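Local coordinates for beta-galactosidase (Geobacillus stearothermophilus, PDB 4OIF), which probably hydrolyses terminal non-reducing beta-D-galactose residues from beta-D-galactosides, as a zinc-containing, trimeric member of glycoside hydrolase family 42, at residues W153-E158 / S234-E239; P242-E245 / P251-T254. All blocks are in the same frame, centred on the assembly; numbering follows the deposited sequence.

Interaction 1 (W153-E158 / S234-E239)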
loop_
_atom_site.group_PDB
_atom_site.type_symbol
_atom_site.label_atom_id
_atom_site.label_comp_id
_atom_site.label_asym_id
_atom_site.label_seq_id
_atom_site.Cartn_x
_atom_site.Cartn_y
_atom_site.Cartn_z
ATOM N N TRP A 153 35.913 -11.543 18.470
ATOM C CA TRP A 153 34.948 -10.546 18.876
ATOM C C TRP A 153 33.861 -10.417 17.805
ATOM O O TRP A 153 34.155 -10.376 16.606
ATOM C CB TRP A 153 35.625 -9.200 19.113
ATOM C CG TRP A 153 36.503 -9.153 20.324
ATOM C CD1 TRP A 153 37.862 -9.181 20.353
ATOM C CD2 TRP A 153 36.074 -9.045 21.684
ATOM N NE1 TRP A 153 38.311 -9.105 21.644
ATOM C CE2 TRP A 153 37.231 -9.022 22.482
ATOM C CE3 TRP A 153 34.822 -8.967 22.305
ATOM C CZ2 TRP A 153 37.176 -8.933 23.870
ATOM C CZ3 TRP A 153 34.766 -8.872 23.675
ATOM C CH2 TRP A 153 35.935 -8.855 24.446
ATOM N N HIS A 154 32.614 -10.351 18.266
ATOM C CA HIS A 154 31.431 -10.161 17.436
ATOM C C HIS A 154 30.901 -8.764 17.771
ATOM O O HIS A 154 30.102 -8.592 18.682
ATOM C CB HIS A 154 30.424 -11.296 17.730
ATOM C CG HIS A 154 29.102 -11.195 17.025
ATOM N ND1 HIS A 154 28.287 -10.081 17.093
ATOM C CD2 HIS A 154 28.403 -12.125 16.326
ATOM C CE1 HIS A 154 27.170 -10.314 16.423
ATOM N NE2 HIS A 154 27.211 -11.550 15.957
ATOM N N VAL A 155 31.379 -7.747 17.068
ATOM C CA VAL A 155 31.107 -6.388 17.513
ATOM C C VAL A 155 29.715 -5.923 17.114
ATOM O O VAL A 155 29.390 -5.813 15.924
ATOM C CB VAL A 155 32.154 -5.411 16.985
ATOM C CG1 VAL A 155 31.891 -4.005 17.509
ATOM C CG2 VAL A 155 33.509 -5.864 17.434
ATOM N N SER A 156 28.911 -5.640 18.142
ATOM C CA SER A 156 27.502 -5.277 18.000
ATOM C C SER A 156 26.730 -6.383 17.301
ATOM O O SER A 156 27.079 -7.561 17.405
ATOM C CB SER A 156 27.337 -3.966 17.224
ATOM O OG SER A 156 26.031 -3.458 17.400
ATOM N N ASN A 157 25.683 -5.994 16.580
ATOM C CA ASN A 157 24.926 -6.951 15.792
ATOM C C ASN A 157 24.158 -6.306 14.640
ATOM O O ASN A 157 23.381 -5.372 14.856
ATOM C CB ASN A 157 23.963 -7.720 16.691
ATOM C CG ASN A 157 23.378 -8.919 16.000
ATOM O OD1 ASN A 157 24.017 -9.972 15.914
ATOM N ND2 ASN A 157 22.166 -8.765 15.476
ATOM N N GLU A 158 24.385 -6.821 13.428
ATOM C CA GLU A 158 23.702 -6.370 12.209
ATOM C C GLU A 158 23.524 -4.852 12.140
ATOM O O GLU A 158 22.394 -4.363 12.060
ATOM C CB GLU A 158 22.333 -7.061 12.078
ATOM C CG GLU A 158 22.431 -8.539 11.730
ATOM C CD GLU A 158 21.116 -9.159 11.275
ATOM O OE1 GLU A 158 20.037 -8.761 11.783
ATOM O OE2 GLU A 158 21.172 -10.057 10.399
ATOM N N SER A 234 32.732 4.720 12.167
ATOM C CA SER A 234 33.294 5.488 13.280
ATOM C C SER A 234 32.785 4.973 14.644
ATOM O O SER A 234 33.578 4.832 15.602
ATOM C CB SER A 234 32.970 6.977 13.105
ATOM O OG SER A 234 33.084 7.698 14.323
ATOM N N PHE A 235 31.481 4.682 14.724
ATOM C CA PHE A 235 30.919 4.097 15.942
ATOM C C PHE A 235 31.580 2.768 16.251
ATOM O O PHE A 235 31.902 2.469 17.408
ATOM C CB PHE A 235 29.410 3.898 15.820
ATOM C CG PHE A 235 28.743 3.453 17.101
ATOM C CD1 PHE A 235 28.722 2.111 17.468
ATOM C CD2 PHE A 235 28.114 4.378 17.932
ATOM C CE1 PHE A 235 28.105 1.701 18.656
ATOM C CE2 PHE A 235 27.487 3.974 19.114
ATOM C CZ PHE A 235 27.488 2.629 19.476
ATOM N N PHE A 236 31.757 1.961 15.211
ATOM C CA PHE A 236 32.416 0.667 15.352
ATOM C C PHE A 236 33.850 0.788 15.910
ATOM O O PHE A 236 34.258 0.032 16.794
ATOM C CB PHE A 236 32.434 -0.041 13.995
ATOM C CG PHE A 236 33.434 -1.152 13.897
ATOM C CD1 PHE A 236 33.098 -2.443 14.285
ATOM C CD2 PHE A 236 34.710 -0.915 13.400
ATOM C CE1 PHE A 236 34.019 -3.481 14.193
ATOM C CE2 PHE A 236 35.639 -1.948 13.305
ATOM C CZ PHE A 236 35.295 -3.233 13.704
ATOM N N GLU A 237 34.610 1.723 15.358
ATOM C CA GLU A 237 35.991 1.937 15.741
ATOM C C GLU A 237 36.031 2.337 17.196
ATOM O O GLU A 237 36.857 1.840 18.002
ATOM C CB GLU A 237 36.627 3.012 14.855
ATOM C CG GLU A 237 36.913 2.541 13.438
ATOM C CD GLU A 237 38.067 1.536 13.392
ATOM O OE1 GLU A 237 38.855 1.528 14.369
ATOM O OE2 GLU A 237 38.192 0.768 12.394
ATOM N N ASN A 238 35.095 3.216 17.536
ATOM C CA ASN A 238 34.958 3.602 18.916
ATOM C C ASN A 238 34.713 2.406 19.815
ATOM O O ASN A 238 35.313 2.306 20.889
ATOM C CB ASN A 238 33.835 4.600 19.110
ATOM C CG ASN A 238 33.773 5.090 20.525
ATOM O OD1 ASN A 238 34.569 5.938 20.912
ATOM N ND2 ASN A 238 32.851 4.546 21.317
ATOM N N GLU A 239 33.820 1.517 19.379
ATOM C CA GLU A 239 33.552 0.275 20.110
ATOM C C GLU A 239 34.833 -0.522 20.328
ATOM O O GLU A 239 35.089 -0.996 21.427
ATOM C CB GLU A 239 32.542 -0.614 19.373
ATOM C CG GLU A 239 31.082 -0.273 19.595
ATOM C CD GLU A 239 30.214 -1.516 19.695
ATOM O OE1 GLU A 239 29.301 -1.690 18.863
ATOM O OE2 GLU A 239 30.458 -2.332 20.603
#
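In the (beta/alpha)8 barrel of the catalytic domain, V155 and S156, just past the C-terminal end of strand 150-154, pack against F236 and E239 of helix 218-246. The contact lies directly before N157, a predicted substrate ligand, and E158, the predicted proton donor, with the S156 side chain about 9 Å from that of R119 (predicted substrate binding). V155 carries most of the contact. The chi1 torsion of V155 (-178°) sets CG1 opposite the backbone N and sends that methyl between the two helix side chains. It lies 3.8 Å from F236 CD1, meeting the ring obliquely, while the two side chains cross at about a right angle. The same V155 CG1 is 3.7 Å from both CD and OE1 of E239 and 3.8 Å from E239 OE2. Such nearly equal separations put the methyl over the flat of the carboxylate, and the V155 and E239 side chains run past each other in opposite directions. This buried carboxylate is well supplied with polar partners: OE1 is hydrogen-bonded to S90 and Y159, OE2 to N137 and T88. Four bonds fix its rotation and would probably help to stabilise a negative charge. S90 OG also bonds S156 OG, and T88 OG1 the S156 amide, so carboxylate and strand end share both hydroxyls. The direct approach is apolar on the strand side, with S156 CB 3.4 Å from E239 OE1.

Interaction 2 (P242-E245 / P251-T254)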
loop_
_atom_site.group_PDB
_atom_site.type_symbol
_atom_site.label_atom_id
_atom_site.label_comp_id
_atom_site.label_asym_id
_atom_site.label_seq_id
_atom_site.Cartn_x
_atom_site.Cartn_y
_atom_site.Cartn_z
ATOM N N PRO A 242 39.054 -0.598 23.016
ATOM C CA PRO A 242 39.631 -1.430 24.086
ATOM C C PRO A 242 39.889 -2.866 23.646
ATOM O O PRO A 242 40.706 -3.578 24.230
ATOM C CB PRO A 242 38.559 -1.395 25.174
ATOM C CG PRO A 242 37.280 -1.225 24.415
ATOM C CD PRO A 242 37.622 -0.322 23.251
ATOM N N LEU A 243 39.179 -3.297 22.617
ATOM C CA LEU A 243 39.407 -4.621 22.082
ATOM C C LEU A 243 40.801 -4.678 21.455
ATOM O O LEU A 243 41.508 -5.670 21.581
ATOM C CB LEU A 243 38.320 -4.983 21.067
ATOM C CG LEU A 243 37.030 -5.614 21.595
ATOM C CD1 LEU A 243 36.469 -4.922 22.831
ATOM C CD2 LEU A 243 35.996 -5.644 20.486
ATOM N N ARG A 244 41.210 -3.604 20.798
ATOM C CA ARG A 244 42.550 -3.571 20.224
ATOM C C ARG A 244 43.595 -3.419 21.313
ATOM O O ARG A 244 44.650 -4.064 21.262
ATOM C CB ARG A 244 42.700 -2.438 19.216
ATOM C CG ARG A 244 41.859 -2.596 17.959
ATOM C CD ARG A 244 42.103 -3.933 17.284
ATOM N NE ARG A 244 41.769 -3.877 15.861
ATOM C CZ ARG A 244 41.637 -4.946 15.083
ATOM N NH1 ARG A 244 41.797 -6.172 15.581
ATOM N NH2 ARG A 244 41.327 -4.786 13.808
ATOM N N GLU A 245 43.318 -2.556 22.292
ATOM C CA GLU A 245 44.293 -2.367 23.363
ATOM C C GLU A 245 44.551 -3.660 24.127
ATOM O O GLU A 245 45.692 -4.076 24.304
ATOM C CB GLU A 245 43.835 -1.295 24.350
ATOM C CG GLU A 245 43.962 0.125 23.850
ATOM C CD GLU A 245 43.513 1.145 24.885
ATOM O OE1 GLU A 245 43.421 0.787 26.091
ATOM O OE2 GLU A 245 43.251 2.301 24.479
ATOM N N PRO A 251 40.808 -11.720 16.770
ATOM C CA PRO A 251 40.230 -11.153 15.546
ATOM C C PRO A 251 38.846 -10.544 15.791
ATOM O O PRO A 251 38.072 -11.022 16.610
ATOM C CB PRO A 251 40.153 -12.359 14.597
ATOM C CG PRO A 251 40.090 -13.544 15.499
ATOM C CD PRO A 251 40.904 -13.189 16.717
ATOM N N ILE A 252 38.553 -9.472 15.075
ATOM C CA ILE A 252 37.305 -8.749 15.236
ATOM C C ILE A 252 36.457 -8.862 13.980
ATOM O O ILE A 252 36.957 -8.628 12.868
ATOM C CB ILE A 252 37.569 -7.258 15.529
ATOM C CG1 ILE A 252 38.269 -7.089 16.886
ATOM C CG2 ILE A 252 36.263 -6.459 15.441
ATOM C CD1 ILE A 252 38.827 -5.670 17.153
ATOM N N THR A 253 35.183 -9.220 14.137
ATOM C CA THR A 253 34.258 -9.147 13.002
ATOM C C THR A 253 32.951 -8.500 13.401
ATOM O O THR A 253 32.703 -8.271 14.581
ATOM C CB THR A 253 33.946 -10.525 12.404
ATOM O OG1 THR A 253 33.277 -10.358 11.145
ATOM C CG2 THR A 253 33.062 -11.331 13.345
ATOM N N THR A 254 32.126 -8.195 12.406
ATOM C CA THR A 254 30.728 -7.841 12.645
ATOM C C THR A 254 29.863 -8.531 11.576
ATOM O O THR A 254 30.307 -8.703 10.440
ATOM C CB THR A 254 30.518 -6.296 12.650
ATOM O OG1 THR A 254 29.165 -5.988 13.002
ATOM C CG2 THR A 254 30.849 -5.677 11.292
#
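R244 NH1 and I252 N, one from each segment, converge on the same carboxylate oxygen, D279 OD2: the arginine through a salt bridge, the strand amide through a hydrogen bond. This shared acceptor lies outside both segments, in the loop before strand 282-284, and it ties the end of helix 218-246 to the start of strand 252-259. Between the segments themselves the contact is by van der Waals packing, and I252 supplies nearly all of it from the strand. Its CG1 branch is extended (chi2 169°), which carries CD1 across to the helix. There the methyl sits over one face of the R244 guanidinium, 3.2 Å above the plane and displaced toward the rim. The displacement is toward the side of NH1 and NE, nearer NH1, as the distances indicate: I252 CD1 is 3.4 Å from R244 NH1 but 3.7 Å from R244 NE. The aliphatic part of the arginine contributes as well, with R244 CD 3.7 Å from I252 CD1. A bend at chi2 (-54°) turns the R244 chain, whose CB does not itself face the strand, so that its guanidinium can cover the methyl and still reach D279. On the helix side L243 completes the seat, its CB 4.0 Å from I252 CD1. Both L243 and I252 are buried and touch V155 and W153 of the preceding strand region, whereas R244 is partly exposed and closes the outer border of the contact. A helix packed by hydrophobic residues onto the strand that follows it after a short loop is the alpha-beta half of a beta-alpha-beta crossover, the repeating element of the TIM barrel.

The two interactions lie about 8 Å apart, centre to centre, and come in series along the chain: the 153-158/234-239 contact closes before 242-245/251-254 opens. Both use helix 218-246, whose side chains pack across the neighbouring parallel strands 150-154 and 252-259 and the segment that follows the first; F236 also reaches I252, and L243 reaches W153. Together they complete one beta-alpha-beta crossover of the barrel. The strand sides are joined directly, V155 N lying 2.9 Å from T253 O and W153 N 2.9 Å from P251 O, both probable hydrogen bonds. V155 CG2 also packs 3.5 Å from I252 CG2. Interaction 1 includes the predicted proton donor and a predicted substrate ligand; interaction 2 lies away from the annotated sites.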